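Local coordinates for protein glucose-6-phosphate dehydrogenase (Trypanosoma cruzi, PDB 5AQ1) that catalyses the NADP-dependent oxidation of glucose 6-phosphate that opens the pentose phosphate pathway, supplying NADPH for redox balance, at residues T253-I265 / Y329-T343. Numbering follows the deposited sequence.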
# COMPACT_ATOMS: atom_id res chain seq x y z
N THR B 253 15.43 39.57 19.84
CA THR B 253 15.57 39.21 21.25
C THR B 253 16.09 40.39 22.07
O THR B 253 16.67 40.21 23.14
CB THR B 253 16.54 38.02 21.42
OG1 THR B 253 17.80 38.36 20.83
CG2 THR B 253 15.99 36.78 20.74
N ALA B 254 15.88 41.61 21.57
CA ALA B 254 16.34 42.82 22.26
C ALA B 254 15.41 43.16 23.42
O ALA B 254 14.22 42.82 23.40
CB ALA B 254 16.42 43.98 21.28
N GLY B 255 15.96 43.82 24.44
CA GLY B 255 15.17 44.26 25.59
C GLY B 255 14.75 43.17 26.56
O GLY B 255 14.03 43.46 27.52
N ARG B 256 15.20 41.94 26.33
CA ARG B 256 14.85 40.81 27.20
C ARG B 256 15.73 40.79 28.45
O ARG B 256 15.40 40.11 29.42
CB ARG B 256 14.99 39.48 26.45
CG ARG B 256 14.32 39.39 25.08
CD ARG B 256 12.87 39.87 24.94
NE ARG B 256 12.69 40.61 23.68
CZ ARG B 256 11.52 40.82 23.06
NH1 ARG B 256 10.38 40.38 23.58
NH2 ARG B 256 11.49 41.50 21.92
N GLY B 257 16.83 41.54 28.42
CA GLY B 257 17.80 41.55 29.51
C GLY B 257 18.81 40.42 29.39
O GLY B 257 19.41 40.01 30.38
N GLY B 258 18.99 39.92 28.16
CA GLY B 258 19.91 38.82 27.89
C GLY B 258 19.42 37.46 28.37
O GLY B 258 20.21 36.54 28.52
N TYR B 259 18.11 37.35 28.61
CA TYR B 259 17.52 36.10 29.08
C TYR B 259 17.64 34.99 28.04
O TYR B 259 17.79 33.81 28.37
CB TYR B 259 16.04 36.32 29.43
CG TYR B 259 15.32 35.09 29.91
CD1 TYR B 259 15.72 34.41 31.06
CD2 TYR B 259 14.21 34.59 29.21
CE1 TYR B 259 15.06 33.28 31.50
CE2 TYR B 259 13.53 33.47 29.65
CZ TYR B 259 13.96 32.81 30.79
OH TYR B 259 13.29 31.69 31.23
N PHE B 260 17.59 35.38 26.77
CA PHE B 260 17.66 34.45 25.65
C PHE B 260 19.05 33.83 25.46
O PHE B 260 19.17 32.70 24.99
CB PHE B 260 17.22 35.16 24.37
CG PHE B 260 17.05 34.25 23.19
CD1 PHE B 260 15.83 33.61 22.96
CD2 PHE B 260 18.10 34.03 22.30
CE1 PHE B 260 15.67 32.77 21.87
CE2 PHE B 260 17.94 33.19 21.21
CZ PHE B 260 16.73 32.56 21.00
N ASP B 261 20.10 34.56 25.84
CA ASP B 261 21.48 34.14 25.55
C ASP B 261 21.85 32.77 26.12
O ASP B 261 22.56 32.00 25.47
CB ASP B 261 22.47 35.18 26.06
CG ASP B 261 23.87 34.94 25.54
OD1 ASP B 261 24.06 35.02 24.30
OD2 ASP B 261 24.78 34.68 26.35
N SER B 262 21.38 32.48 27.33
CA SER B 262 21.65 31.20 27.97
C SER B 262 20.71 30.09 27.47
O SER B 262 20.93 28.93 27.79
CB SER B 262 21.54 31.33 29.49
OG SER B 262 20.24 31.77 29.87
N ILE B 263 19.69 30.46 26.70
CA ILE B 263 18.68 29.51 26.24
C ILE B 263 18.90 29.11 24.78
O ILE B 263 19.14 27.94 24.48
CB ILE B 263 17.26 30.08 26.43
CG1 ILE B 263 17.02 30.40 27.91
CG2 ILE B 263 16.19 29.09 25.96
CD1 ILE B 263 15.77 31.20 28.19
N GLY B 264 18.83 30.08 23.87
CA GLY B 264 18.99 29.82 22.43
C GLY B 264 17.72 29.32 21.78
O GLY B 264 16.77 28.94 22.46
N ILE B 265 17.70 29.34 20.45
CA ILE B 265 16.49 29.01 19.68
C ILE B 265 16.06 27.54 19.81
O ILE B 265 14.88 27.23 19.71
CB ILE B 265 16.65 29.40 18.18
CG1 ILE B 265 15.30 29.42 17.45
CG2 ILE B 265 17.62 28.47 17.46
CD1 ILE B 265 14.34 30.49 17.94
N TYR B 329 22.16 41.07 17.23
CA TYR B 329 22.05 40.31 18.47
C TYR B 329 23.17 40.69 19.45
O TYR B 329 22.92 40.85 20.64
CB TYR B 329 22.08 38.80 18.20
CG TYR B 329 21.97 37.98 19.46
CD1 TYR B 329 20.74 37.77 20.07
CD2 TYR B 329 23.10 37.42 20.06
CE1 TYR B 329 20.63 37.03 21.23
CE2 TYR B 329 23.00 36.68 21.22
CZ TYR B 329 21.76 36.49 21.80
OH TYR B 329 21.66 35.76 22.95
N LEU B 330 24.39 40.84 18.93
CA LEU B 330 25.56 41.17 19.75
C LEU B 330 25.61 42.63 20.20
O LEU B 330 26.45 42.98 21.02
CB LEU B 330 26.85 40.81 19.01
CG LEU B 330 27.08 39.32 18.72
CD1 LEU B 330 28.21 39.13 17.71
CD2 LEU B 330 27.38 38.55 20.00
N ASP B 331 24.74 43.48 19.66
CA ASP B 331 24.64 44.88 20.10
C ASP B 331 23.75 45.04 21.34
O ASP B 331 23.77 46.10 21.98
CB ASP B 331 24.13 45.78 18.97
CG ASP B 331 25.04 45.79 17.76
OD1 ASP B 331 26.25 45.48 17.91
OD2 ASP B 331 24.56 46.11 16.65
N ASP B 332 22.96 44.02 21.67
CA ASP B 332 22.16 44.03 22.89
C ASP B 332 23.11 44.07 24.08
O ASP B 332 23.91 43.15 24.25
CB ASP B 332 21.26 42.78 22.94
CG ASP B 332 20.43 42.69 24.23
OD1 ASP B 332 20.39 43.66 25.01
OD2 ASP B 332 19.81 41.63 24.45
N PRO B 333 23.04 45.13 24.91
CA PRO B 333 24.01 45.27 26.01
C PRO B 333 24.03 44.14 27.05
O PRO B 333 24.96 44.08 27.85
CB PRO B 333 23.60 46.60 26.67
CG PRO B 333 22.20 46.84 26.24
CD PRO B 333 22.11 46.27 24.86
N SER B 334 23.03 43.26 27.03
CA SER B 334 22.94 42.16 27.99
C SER B 334 23.56 40.83 27.52
O SER B 334 23.51 39.85 28.27
CB SER B 334 21.48 41.92 28.36
OG SER B 334 20.87 43.11 28.79
N VAL B 335 24.12 40.78 26.31
CA VAL B 335 24.74 39.54 25.81
C VAL B 335 26.27 39.67 25.77
O VAL B 335 26.78 40.70 25.32
CB VAL B 335 24.19 39.11 24.42
CG1 VAL B 335 22.68 39.31 24.36
CG2 VAL B 335 24.86 39.85 23.28
N PRO B 336 27.00 38.65 26.26
CA PRO B 336 28.47 38.67 26.16
C PRO B 336 28.93 38.76 24.72
O PRO B 336 28.19 38.40 23.80
CB PRO B 336 28.89 37.32 26.77
CG PRO B 336 27.76 36.94 27.66
CD PRO B 336 26.52 37.47 27.00
N LYS B 337 30.15 39.24 24.52
CA LYS B 337 30.60 39.65 23.20
C LYS B 337 30.93 38.48 22.27
O LYS B 337 30.79 38.61 21.04
CB LYS B 337 31.80 40.59 23.32
CG LYS B 337 31.64 41.88 22.54
CD LYS B 337 32.54 42.96 23.08
CE LYS B 337 32.17 44.30 22.49
NZ LYS B 337 33.32 45.24 22.58
N GLY B 338 31.34 37.35 22.83
CA GLY B 338 31.67 36.16 22.04
C GLY B 338 30.63 35.06 22.14
O GLY B 338 30.98 33.88 22.18
N SER B 339 29.36 35.45 22.17
CA SER B 339 28.27 34.50 22.36
C SER B 339 28.08 33.60 21.15
O SER B 339 28.09 34.09 20.01
CB SER B 339 26.96 35.25 22.65
OG SER B 339 25.89 34.35 22.84
N HIS B 340 27.90 32.30 21.39
CA HIS B 340 27.56 31.34 20.34
C HIS B 340 26.04 31.19 20.23
O HIS B 340 25.56 30.37 19.45
CB HIS B 340 28.11 29.93 20.61
CG HIS B 340 29.48 29.89 21.21
ND1 HIS B 340 30.62 30.22 20.50
CD2 HIS B 340 29.91 29.51 22.44
CE1 HIS B 340 31.68 30.07 21.28
NE2 HIS B 340 31.27 29.65 22.46
N CYS B 341 25.28 31.95 21.02
CA CYS B 341 23.85 31.72 21.12
C CYS B 341 23.17 31.83 19.76
O CYS B 341 23.22 32.88 19.12
CB CYS B 341 23.20 32.68 22.10
SG CYS B 341 21.46 32.30 22.37
N PRO B 342 22.54 30.73 19.31
CA PRO B 342 21.86 30.77 18.03
C PRO B 342 20.47 31.37 18.13
O PRO B 342 19.68 31.00 19.01
CB PRO B 342 21.78 29.29 17.65
CG PRO B 342 21.68 28.58 18.96
CD PRO B 342 22.44 29.41 19.96
N THR B 343 20.17 32.31 17.23
CA THR B 343 18.82 32.84 17.07
C THR B 343 18.10 32.14 15.91
O THR B 343 16.90 32.35 15.72
CB THR B 343 18.85 34.36 16.82
OG1 THR B 343 19.53 34.64 15.58
CG2 THR B 343 19.57 35.08 17.95
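Asp261 reaches into the bend of 329-343 and supplies the main side-chain hydrogen bonds of the contact. Its CG lies anti to the backbone N (chi1 -168°), which carries the carboxylate across to Tyr329 and Ser339. Tyr329 OH donates to Asp261 OD1 at 2.9 Å, and OD1 receives it on its anti lone pair, the one turned away from OD2, with carboxylate and phenol ring 28° apart. Ser339 OG is a second donor to OD1, modelled implausibly close, so the exact length of that bond is doubtful. Ser339 OG also accepts from Cys341 N at 3.1 Å, an ST turn that ties this hydroxyl to its own loop. The other carboxylate oxygen, Asp261 OD2, rests 3.4 Å from Pro336 CD. A backbone hydrogen bond, Ile265 N to Pro342 O at 3.0 Å, joins the far end.

Packing fills in between these bonds. Phe260 CD2 comes within 3.8 Å of Cys341 SG, the sulfur lying oblique to the ring, and the side chains of Phe260 and Tyr329 cross at about a right angle. Thr253 CG2 sits over the centre of one Phe260 face, with Gly264 N over the opposite one; Thr253 OG1 lies in the plane of the Tyr329 ring, at its edge. Backbone meets side chain where Ser334 CB lies 3.2 Å from Gly258 N.

The side chain of Phe260 lies about 5 Å from bound glucose 6-phosphate, and Tyr259 touches NADPH, so this packing lies beside the active site. The contact joins the approach to helix 264-282 with the loop between strands 313-319 and 344-349; Gln317 of strand 313-319 hydrogen-bonds through NE2 to the carbonyls of Ser339 and Cys341, and Pro342 packs on Leu315.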